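Local coordinates for Melibiose/raffinose/stachyose-binding protein MelE (Bacillus subtilis subsp. subtilis str. 168, PDB 4R6H) that binds melibiose, raffinose and stachyose as the solute-binding protein of an ABC transporter that imports these sugars, at residues 255-263 with 274-285. Residues are numbered along the deposited sequence; the frame is centred on the assembly and turned at random.
Sequences QLIELMAQN and LGQDVAQINPNV
Ala261 and Val278 bring the two helices together: their CA atoms lie 5.2 Å apart, and the small methyl of Ala261 lets Val278 CG1 approach to 4.0 Å from Ala261 CB. The axes of helices 256-261 and 274-281 cross at -66°. The buried side is an interlocked apolar cluster at ordinary distances. Leu274 CD1 meets Leu256 CG at 3.7 Å, and Leu274 CD2 touches Met260 CE in the Met260 conformer described. The flexible Met260 also lies across Val278 CG2, and both residues continue onto Val287. The closest carbon contact is instead at the partly exposed rim, where Ile257, a knob among Leu274, Asp277, Val278 and Ile281, presses CG2 on Ile281 CD1 at 3.4 Å; solvent lies beyond this edge. Ile257 CD1 rests on Asp277 CB, whose OD2 is hydrogen-bonded to Thr273 OG1. At the C-terminal ends polar groups take over. Asn282 ND2 donates to Ala261 O (2.9 Å), while its OD1 accepts from Asn284 N, making an Asx turn, and also from Asn284 ND2; both bonds help fix the amide. Asparagine tolerates the left-handed backbone of Asn263, C-prime of a Schellman motif (Lys264 N to Leu259 O, Asn263 N to Met260 O). Its side chain runs oppositely past Val285, ND2 against CG2, and OD1 accepts from Asn148 ND2. Helix 274-281 is the connection of a beta-alpha-beta crossover between strands 265-269 and 287-291, with helix 256-261 packed beside it on one lobe's mixed sheet.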
loop_
_atom_site.group_PDB
_atom_site.type_symbol
_atom_site.label_atom_id
_atom_site.label_comp_id
_atom_site.label_asym_id
_atom_site.label_seq_id
_atom_site.Cartn_x
_atom_site.Cartn_y
_atom_site.Cartn_z
ATOM N N GLN A 255 19.175 -5.899 3.590
ATOM C CA GLN A 255 19.547 -7.282 3.817
ATOM C C GLN A 255 18.512 -8.298 3.300
ATOM O O GLN A 255 18.802 -9.495 3.162
ATOM C CB GLN A 255 19.791 -7.509 5.304
ATOM C CG GLN A 255 20.906 -6.620 5.892
ATOM C CD GLN A 255 20.901 -6.455 7.426
ATOM O OE1 GLN A 255 19.923 -6.695 8.109
ATOM N NE2 GLN A 255 22.038 -6.022 7.954
ATOM N N LEU A 256 17.294 -7.836 3.018
ATOM C CA LEU A 256 16.180 -8.748 2.813
ATOM C C LEU A 256 16.372 -9.657 1.599
ATOM O O LEU A 256 16.170 -10.876 1.683
ATOM C CB LEU A 256 14.870 -7.945 2.678
ATOM C CG LEU A 256 13.625 -8.766 2.225
ATOM C CD1 LEU A 256 13.329 -9.900 3.189
ATOM C CD2 LEU A 256 12.435 -7.855 2.013
ATOM N N ILE A 257 16.696 -9.073 0.450
ATOM C CA ILE A 257 16.739 -9.857 -0.789
ATOM C C ILE A 257 17.753 -10.985 -0.642
ATOM O O ILE A 257 17.434 -12.143 -0.975
ATOM C CB ILE A 257 17.069 -8.994 -2.000
ATOM C CG1 ILE A 257 15.903 -8.046 -2.315
ATOM C CG2 ILE A 257 17.394 -9.862 -3.196
ATOM C CD1 ILE A 257 16.249 -6.925 -3.281
ATOM N N GLU A 258 18.958 -10.671 -0.175
ATOM C CA GLU A 258 19.998 -11.703 -0.032
ATOM C C GLU A 258 19.557 -12.800 0.954
ATOM O O GLU A 258 19.713 -14.003 0.664
ATOM C CB GLU A 258 21.361 -11.106 0.420
ATOM C CG GLU A 258 22.442 -12.164 0.716
ATOM C CD GLU A 258 23.872 -11.632 0.880
ATOM O OE1 GLU A 258 24.088 -10.425 0.655
ATOM O OE2 GLU A 258 24.792 -12.431 1.237
ATOM N N LEU A 259 18.951 -12.444 2.073
ATOM C CA LEU A 259 18.540 -13.458 3.040
ATOM C C LEU A 259 17.409 -14.331 2.485
ATOM O O LEU A 259 17.419 -15.565 2.646
ATOM C CB LEU A 259 18.097 -12.858 4.373
ATOM C CG LEU A 259 19.203 -12.259 5.196
ATOM C CD1 LEU A 259 18.561 -11.475 6.346
ATOM C CD2 LEU A 259 20.192 -13.298 5.725
ATOM N N MET A 260 16.435 -13.726 1.807
ATOM C CA MET A 260 15.356 -14.479 1.226
ATOM C C MET A 260 15.890 -15.449 0.140
ATOM O O MET A 260 15.483 -16.597 0.074
ATOM C CB MET A 260 14.306 -13.488 0.682
ATOM C CG MET A 260 12.975 -14.083 0.236
ATOM S SD MET A 260 12.094 -15.167 1.392
ATOM C CE MET A 260 10.591 -14.308 1.728
ATOM N N ALA A 261 16.811 -14.959 -0.678
ATOM C CA ALA A 261 17.421 -15.795 -1.741
ATOM C C ALA A 261 18.268 -16.925 -1.181
ATOM O O ALA A 261 18.556 -17.865 -1.910
ATOM C CB ALA A 261 18.281 -14.931 -2.616
ATOM N N GLN A 262 18.689 -16.837 0.075
ATOM C CA GLN A 262 19.489 -17.883 0.709
ATOM C C GLN A 262 18.627 -18.839 1.518
ATOM O O GLN A 262 19.137 -19.634 2.310
ATOM C CB GLN A 262 20.564 -17.230 1.570
ATOM C CG GLN A 262 21.633 -16.587 0.743
ATOM C CD GLN A 262 22.563 -15.677 1.554
ATOM O OE1 GLN A 262 22.463 -15.564 2.779
ATOM N NE2 GLN A 262 23.463 -15.022 0.852
ATOM N N ASN A 263 17.290 -18.820 1.322
ATOM C CA ASN A 263 16.401 -19.704 2.078
ATOM C C ASN A 263 16.513 -19.529 3.597
ATOM O O ASN A 263 16.301 -20.482 4.369
ATOM C CB ASN A 263 16.634 -21.186 1.694
ATOM C CG ASN A 263 16.142 -21.504 0.303
ATOM O OD1 ASN A 263 14.929 -21.522 0.032
ATOM N ND2 ASN A 263 17.060 -21.763 -0.594
ATOM N N LEU A 274 9.771 -8.419 -4.078
ATOM C CA LEU A 274 10.697 -9.357 -3.458
ATOM C C LEU A 274 10.904 -10.587 -4.330
ATOM O O LEU A 274 12.054 -11.028 -4.549
ATOM C CB LEU A 274 10.252 -9.769 -2.042
ATOM C CG LEU A 274 11.195 -10.719 -1.259
ATOM C CD1 LEU A 274 12.576 -10.123 -1.074
ATOM C CD2 LEU A 274 10.605 -11.108 0.102
ATOM N N GLY A 275 9.805 -11.156 -4.821
ATOM C CA GLY A 275 9.884 -12.374 -5.617
ATOM C C GLY A 275 10.760 -12.177 -6.816
ATOM O O GLY A 275 11.644 -12.957 -7.121
ATOM N N GLN A 276 10.511 -11.089 -7.536
ATOM C CA GLN A 276 11.224 -10.879 -8.793
ATOM C C GLN A 276 12.702 -10.584 -8.524
ATOM O O GLN A 276 13.617 -11.024 -9.265
ATOM C CB GLN A 276 10.520 -9.777 -9.627
ATOM C CG GLN A 276 10.516 -8.331 -9.066
ATOM C CD GLN A 276 9.424 -7.384 -9.602
ATOM O OE1 GLN A 276 9.704 -6.267 -10.062
ATOM N NE2 GLN A 276 8.217 -7.786 -9.481
ATOM N N ASP A 277 12.973 -9.857 -7.452
ATOM C CA ASP A 277 14.341 -9.503 -7.093
ATOM C C ASP A 277 15.137 -10.735 -6.642
ATOM O O ASP A 277 16.312 -10.894 -7.004
ATOM C CB ASP A 277 14.362 -8.458 -5.994
ATOM C CG ASP A 277 13.839 -7.115 -6.441
ATOM O OD1 ASP A 277 13.825 -6.853 -7.669
ATOM O OD2 ASP A 277 13.408 -6.379 -5.503
ATOM N N VAL A 278 14.500 -11.597 -5.856
ATOM C CA VAL A 278 15.119 -12.837 -5.405
ATOM C C VAL A 278 15.388 -13.769 -6.591
ATOM O O VAL A 278 16.465 -14.359 -6.665
ATOM C CB VAL A 278 14.175 -13.533 -4.365
ATOM C CG1 VAL A 278 14.535 -15.004 -4.141
ATOM C CG2 VAL A 278 14.223 -12.780 -3.057
ATOM N N ALA A 279 14.415 -13.881 -7.499
ATOM C CA ALA A 279 14.576 -14.745 -8.688
ATOM C C ALA A 279 15.771 -14.358 -9.524
ATOM O O ALA A 279 16.408 -15.246 -10.138
ATOM C CB ALA A 279 13.315 -14.736 -9.514
ATOM N N GLN A 280 16.119 -13.067 -9.549
ATOM C CA GLN A 280 17.286 -12.618 -10.307
ATOM C C GLN A 280 18.603 -13.106 -9.711
ATOM O O GLN A 280 19.585 -13.300 -10.446
ATOM C CB GLN A 280 17.291 -11.083 -10.433
ATOM C CG GLN A 280 16.094 -10.521 -11.195
ATOM C CD GLN A 280 16.168 -10.739 -12.697
ATOM O OE1 GLN A 280 15.402 -11.535 -13.271
ATOM N NE2 GLN A 280 17.085 -10.033 -13.347
ATOM N N ILE A 281 18.636 -13.290 -8.408
ATOM C CA ILE A 281 19.836 -13.714 -7.692
ATOM C C ILE A 281 19.886 -15.258 -7.529
ATOM O O ILE A 281 20.942 -15.907 -7.642
ATOM C CB ILE A 281 19.889 -13.021 -6.313
ATOM C CG1 ILE A 281 20.257 -11.536 -6.540
ATOM C CG2 ILE A 281 20.885 -13.687 -5.396
ATOM C CD1 ILE A 281 19.791 -10.643 -5.422
ATOM N N ASN A 282 18.754 -15.839 -7.208
ATOM C CA ASN A 282 18.633 -17.291 -7.054
ATOM C C ASN A 282 17.282 -17.733 -7.619
ATOM O O ASN A 282 16.282 -17.752 -6.900
ATOM C CB ASN A 282 18.733 -17.682 -5.594
ATOM C CG ASN A 282 18.765 -19.183 -5.400
ATOM O OD1 ASN A 282 18.599 -19.931 -6.379
ATOM N ND2 ASN A 282 18.906 -19.636 -4.163
ATOM N N PRO A 283 17.263 -18.193 -8.899
ATOM C CA PRO A 283 16.025 -18.621 -9.529
ATOM C C PRO A 283 15.415 -19.873 -8.897
ATOM O O PRO A 283 14.274 -20.164 -9.176
ATOM C CB PRO A 283 16.435 -18.876 -10.997
ATOM C CG PRO A 283 17.873 -19.032 -10.971
ATOM C CD PRO A 283 18.417 -18.248 -9.814
ATOM N N ASN A 284 16.167 -20.559 -8.031
ATOM C CA ASN A 284 15.649 -21.710 -7.352
ATOM C C ASN A 284 14.767 -21.373 -6.164
ATOM O O ASN A 284 14.153 -22.268 -5.626
ATOM C CB ASN A 284 16.765 -22.580 -6.836
ATOM C CG ASN A 284 17.625 -23.094 -7.949
ATOM O OD1 ASN A 284 17.141 -23.877 -8.769
ATOM N ND2 ASN A 284 18.844 -22.594 -8.053
ATOM N N VAL A 285 14.700 -20.102 -5.764
ATOM C CA VAL A 285 13.799 -19.705 -4.681
ATOM C C VAL A 285 12.580 -18.995 -5.242
ATOM O O VAL A 285 12.719 -17.996 -5.942
ATOM C CB VAL A 285 14.518 -18.753 -3.694
ATOM C CG1 VAL A 285 13.584 -18.221 -2.587
ATOM C CG2 VAL A 285 15.690 -19.480 -3.054
HETATM O O HOH W 1 16.315 -23.372 -3.222
#